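PDB 4XJ6: VC0179-like protein from Escherichia coli, which probably synthesises cyclic dinucleotides such as cyclic GMP-AMP from nucleoside triphosphates, as a bacterial homologue of cyclic GMP-AMP synthase. Local coordinates for residues K29-V37 and I181-V192. Sequence-based numbering, arbitrary orientation.
With MG (magnesium ion), chain C; GH3 (3'-deoxy-guanosine-5'-triphosphate), chain E.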
# COMPACT_ATOMS: atom_id res chain seq x y z
N LYS A 29 -3.71 6.92 -15.90
CA LYS A 29 -4.19 5.57 -16.14
C LYS A 29 -4.56 4.90 -14.83
O LYS A 29 -5.60 4.24 -14.73
CB LYS A 29 -3.14 4.75 -16.89
CG LYS A 29 -3.51 3.29 -17.05
CD LYS A 29 -3.05 2.72 -18.38
CE LYS A 29 -1.55 2.47 -18.42
NZ LYS A 29 -0.76 3.67 -18.84
N LEU A 30 -3.71 5.06 -13.82
CA LEU A 30 -3.97 4.49 -12.50
C LEU A 30 -5.20 5.11 -11.85
O LEU A 30 -5.97 4.43 -11.18
CB LEU A 30 -2.76 4.68 -11.58
CG LEU A 30 -1.49 3.91 -11.97
CD1 LEU A 30 -0.56 3.85 -10.78
CD2 LEU A 30 -1.83 2.52 -12.46
N LYS A 31 -5.38 6.41 -12.07
CA LYS A 31 -6.55 7.11 -11.56
C LYS A 31 -7.82 6.57 -12.20
O LYS A 31 -8.84 6.38 -11.53
CB LYS A 31 -6.45 8.62 -11.82
CG LYS A 31 -5.41 9.33 -10.97
CD LYS A 31 -5.56 10.84 -11.10
CE LYS A 31 -4.49 11.58 -10.30
NZ LYS A 31 -4.60 13.06 -10.44
N ALA A 32 -7.75 6.33 -13.51
CA ALA A 32 -8.88 5.79 -14.26
C ALA A 32 -9.22 4.39 -13.78
O ALA A 32 -10.39 4.03 -13.65
CB ALA A 32 -8.57 5.79 -15.75
N LEU A 33 -8.18 3.60 -13.50
CA LEU A 33 -8.36 2.25 -12.96
C LEU A 33 -8.98 2.31 -11.57
O LEU A 33 -9.87 1.52 -11.24
CB LEU A 33 -7.03 1.51 -12.92
CG LEU A 33 -6.41 1.12 -14.26
CD1 LEU A 33 -5.08 0.42 -14.05
CD2 LEU A 33 -7.36 0.23 -15.04
N ARG A 34 -8.51 3.26 -10.76
CA ARG A 34 -9.03 3.46 -9.41
C ARG A 34 -10.49 3.87 -9.45
O ARG A 34 -11.30 3.44 -8.62
CB ARG A 34 -8.20 4.51 -8.68
CG ARG A 34 -8.67 4.80 -7.26
CD ARG A 34 -7.87 5.93 -6.63
NE ARG A 34 -8.08 7.20 -7.33
CZ ARG A 34 -7.42 8.32 -7.06
NH1 ARG A 34 -6.50 8.34 -6.11
NH2 ARG A 34 -7.68 9.43 -7.75
N GLN A 35 -10.83 4.71 -10.42
CA GLN A 35 -12.19 5.22 -10.56
C GLN A 35 -13.18 4.10 -10.87
O GLN A 35 -14.31 4.11 -10.39
CB GLN A 35 -12.25 6.30 -11.65
CG GLN A 35 -13.51 7.14 -11.61
CD GLN A 35 -13.57 8.14 -12.73
OE1 GLN A 35 -13.23 7.83 -13.87
NE2 GLN A 35 -13.99 9.36 -12.41
N ILE A 36 -12.74 3.15 -11.69
CA ILE A 36 -13.55 1.98 -12.01
C ILE A 36 -13.93 1.20 -10.75
O ILE A 36 -15.08 0.78 -10.59
CB ILE A 36 -12.80 1.03 -12.98
CG1 ILE A 36 -12.60 1.70 -14.34
CG2 ILE A 36 -13.55 -0.28 -13.13
CD1 ILE A 36 -11.69 0.92 -15.28
N VAL A 37 -12.97 1.03 -9.85
CA VAL A 37 -13.19 0.29 -8.61
C VAL A 37 -14.07 1.09 -7.65
O VAL A 37 -14.94 0.52 -6.98
CB VAL A 37 -11.85 -0.04 -7.92
CG1 VAL A 37 -12.09 -0.72 -6.58
CG2 VAL A 37 -11.02 -0.93 -8.83
N ILE A 181 -7.65 -6.37 -6.03
CA ILE A 181 -7.97 -6.73 -7.40
C ILE A 181 -6.73 -6.53 -8.27
O ILE A 181 -6.13 -5.46 -8.29
CB ILE A 181 -9.17 -5.91 -7.96
CG1 ILE A 181 -9.53 -6.36 -9.37
CG2 ILE A 181 -8.92 -4.40 -7.89
CD1 ILE A 181 -10.15 -7.74 -9.42
N LYS A 182 -6.32 -7.59 -8.95
CA LYS A 182 -5.12 -7.55 -9.78
C LYS A 182 -5.49 -7.37 -11.24
O LYS A 182 -6.28 -8.14 -11.78
CB LYS A 182 -4.30 -8.83 -9.60
CG LYS A 182 -3.83 -9.08 -8.17
CD LYS A 182 -3.27 -10.48 -8.02
CE LYS A 182 -2.00 -10.66 -8.84
NZ LYS A 182 -0.88 -9.82 -8.32
N ILE A 183 -4.92 -6.35 -11.87
CA ILE A 183 -5.19 -6.07 -13.27
C ILE A 183 -3.95 -6.37 -14.11
O ILE A 183 -3.09 -5.51 -14.28
CB ILE A 183 -5.63 -4.61 -13.48
CG1 ILE A 183 -6.67 -4.22 -12.42
CG2 ILE A 183 -6.18 -4.42 -14.88
CD1 ILE A 183 -7.05 -2.76 -12.45
N TYR A 184 -3.88 -7.59 -14.62
CA TYR A 184 -2.69 -8.11 -15.30
C TYR A 184 -2.24 -7.26 -16.49
O TYR A 184 -1.06 -6.94 -16.61
CB TYR A 184 -2.93 -9.54 -15.79
CG TYR A 184 -3.09 -10.55 -14.67
CD1 TYR A 184 -2.53 -10.33 -13.43
CD2 TYR A 184 -3.80 -11.73 -14.87
CE1 TYR A 184 -2.67 -11.25 -12.41
CE2 TYR A 184 -3.95 -12.66 -13.86
CZ TYR A 184 -3.38 -12.41 -12.63
OH TYR A 184 -3.53 -13.33 -11.62
N ARG A 185 -3.18 -6.90 -17.35
CA ARG A 185 -2.87 -6.16 -18.57
C ARG A 185 -2.25 -4.79 -18.26
O ARG A 185 -1.54 -4.22 -19.09
CB ARG A 185 -4.13 -5.98 -19.42
CG ARG A 185 -4.71 -7.30 -19.93
CD ARG A 185 -6.09 -7.11 -20.55
NE ARG A 185 -6.73 -8.39 -20.84
CZ ARG A 185 -7.26 -8.72 -22.01
NH1 ARG A 185 -7.24 -7.85 -23.01
NH2 ARG A 185 -7.81 -9.91 -22.19
N GLU A 186 -2.51 -4.27 -17.07
CA GLU A 186 -2.01 -2.95 -16.70
C GLU A 186 -0.88 -3.03 -15.67
O GLU A 186 -0.39 -2.00 -15.20
CB GLU A 186 -3.16 -2.09 -16.16
CG GLU A 186 -4.36 -1.98 -17.10
CD GLU A 186 -4.07 -1.13 -18.33
OE1 GLU A 186 -3.01 -0.47 -18.38
OE2 GLU A 186 -4.91 -1.12 -19.26
N LYS A 187 -0.47 -4.25 -15.34
CA LYS A 187 0.55 -4.49 -14.32
C LYS A 187 0.26 -3.68 -13.06
O LYS A 187 1.15 -3.05 -12.49
CB LYS A 187 1.95 -4.16 -14.86
CG LYS A 187 2.45 -5.16 -15.89
CD LYS A 187 3.82 -4.76 -16.41
CE LYS A 187 4.25 -5.66 -17.55
NZ LYS A 187 5.48 -5.17 -18.23
N THR A 188 -1.00 -3.70 -12.65
CA THR A 188 -1.47 -2.92 -11.52
C THR A 188 -2.39 -3.75 -10.65
O THR A 188 -3.18 -4.54 -11.17
CB THR A 188 -2.22 -1.64 -11.99
OG1 THR A 188 -1.32 -0.80 -12.73
CG2 THR A 188 -2.78 -0.86 -10.81
N HIS A 189 -2.27 -3.61 -9.34
CA HIS A 189 -3.29 -4.13 -8.45
C HIS A 189 -3.74 -3.04 -7.49
O HIS A 189 -2.97 -2.13 -7.17
CB HIS A 189 -2.79 -5.37 -7.68
CG HIS A 189 -1.65 -5.10 -6.76
ND1 HIS A 189 -0.39 -5.63 -6.96
CD2 HIS A 189 -1.57 -4.37 -5.62
CE1 HIS A 189 0.41 -5.23 -5.99
NE2 HIS A 189 -0.28 -4.47 -5.16
N ILE A 190 -4.99 -3.11 -7.07
CA ILE A 190 -5.56 -2.10 -6.20
C ILE A 190 -5.96 -2.71 -4.86
O ILE A 190 -6.82 -3.60 -4.81
CB ILE A 190 -6.78 -1.42 -6.83
CG1 ILE A 190 -6.40 -0.80 -8.18
CG2 ILE A 190 -7.37 -0.38 -5.89
CD1 ILE A 190 -7.54 -0.09 -8.87
N ASP A 191 -5.33 -2.25 -3.79
CA ASP A 191 -5.69 -2.70 -2.45
C ASP A 191 -6.83 -1.86 -1.89
O ASP A 191 -6.80 -0.63 -1.93
CB ASP A 191 -4.47 -2.64 -1.52
CG ASP A 191 -3.49 -3.76 -1.79
OD1 ASP A 191 -3.89 -4.77 -2.40
OD2 ASP A 191 -2.31 -3.64 -1.38
N VAL A 192 -7.84 -2.54 -1.35
CA VAL A 192 -9.01 -1.86 -0.80
C VAL A 192 -9.20 -2.18 0.68
O VAL A 192 -9.99 -3.06 1.03
CB VAL A 192 -10.29 -2.23 -1.57
CG1 VAL A 192 -11.45 -1.32 -1.15
CG2 VAL A 192 -10.06 -2.15 -3.07
MG MG C . -0.66 -2.17 -1.11
O3A GH3 E . 0.16 -7.03 2.01
PA GH3 E . -0.50 -6.67 3.43
O1A GH3 E . 0.59 -6.22 4.38
O2A GH3 E . -1.29 -7.82 4.01
O5' GH3 E . -1.45 -5.41 3.10
C5' GH3 E . -1.23 -4.63 1.95
C4' GH3 E . -2.12 -3.40 2.00
O4' GH3 E . -2.85 -3.40 3.21
C3' GH3 E . -1.36 -2.09 1.98
C2' GH3 E . -2.21 -1.17 2.83
O2' GH3 E . -3.07 -0.40 2.02
C1' GH3 E . -3.05 -2.09 3.70
N9 GH3 E . -2.51 -2.08 5.07
C8 GH3 E . -1.58 -2.98 5.53
N7 GH3 E . -1.31 -2.70 6.82
C5 GH3 E . -2.06 -1.63 7.19
C6 GH3 E . -2.15 -0.96 8.39
O6 GH3 E . -1.47 -1.32 9.35
N1 GH3 E . -3.01 0.12 8.51
C2 GH3 E . -3.76 0.51 7.42
N2 GH3 E . -4.59 1.55 7.55
N3 GH3 E . -3.66 -0.17 6.22
C4 GH3 E . -2.82 -1.23 6.10
O HOH W 1 0.82 -3.36 -0.27
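The carboxylate of Glu-186 meets the chain of Lys-29 at its OE1 end: Lys-29 CD comes obliquely over one face, 3.2 Å from Glu-186 OE1, and CE lies closer to the edge. Lys-29 NZ stays 4.7 Å from Glu-186 OE1, any attraction probably long-range. One helical turn along, Leu-33 buries the most surface, CD1 against Glu-186 CB and CG and CD2 meeting Ile-183 CD1 tip to tip at 4.0 Å. The Thr-188 hydroxyl touches Leu-30 CD2 but donates to Glu-186 O (2.9 Å from OG1) from above the carbonyl plane. Ile-183 O takes Glu-186 N and Thr-188 N from opposite faces; Lys-187 and Thr-188, both facing Ile-183, form a G1 beta bulge. With CG1 anti to the carbonyl carbon (chi1 -57°), Ile-190 carries CD1 onto the helix backbone, 3.7 Å from Leu-33 O, while Val-37 CG2 slides past that methyl at 3.6 Å. Thr-188, Ile-190 and Val-192 face the helix; alternating Asp-191 turns to the strand's other side, where OD2 binds magnesium with Asp-129 and Asp-131 in the nucleotidyltransferase site. Segment 29-37, part of helix 24-57, crosses strand 188-192 at -46°, Leu-30 reaching strand 128-138 and Val-37 touching helix 149-166.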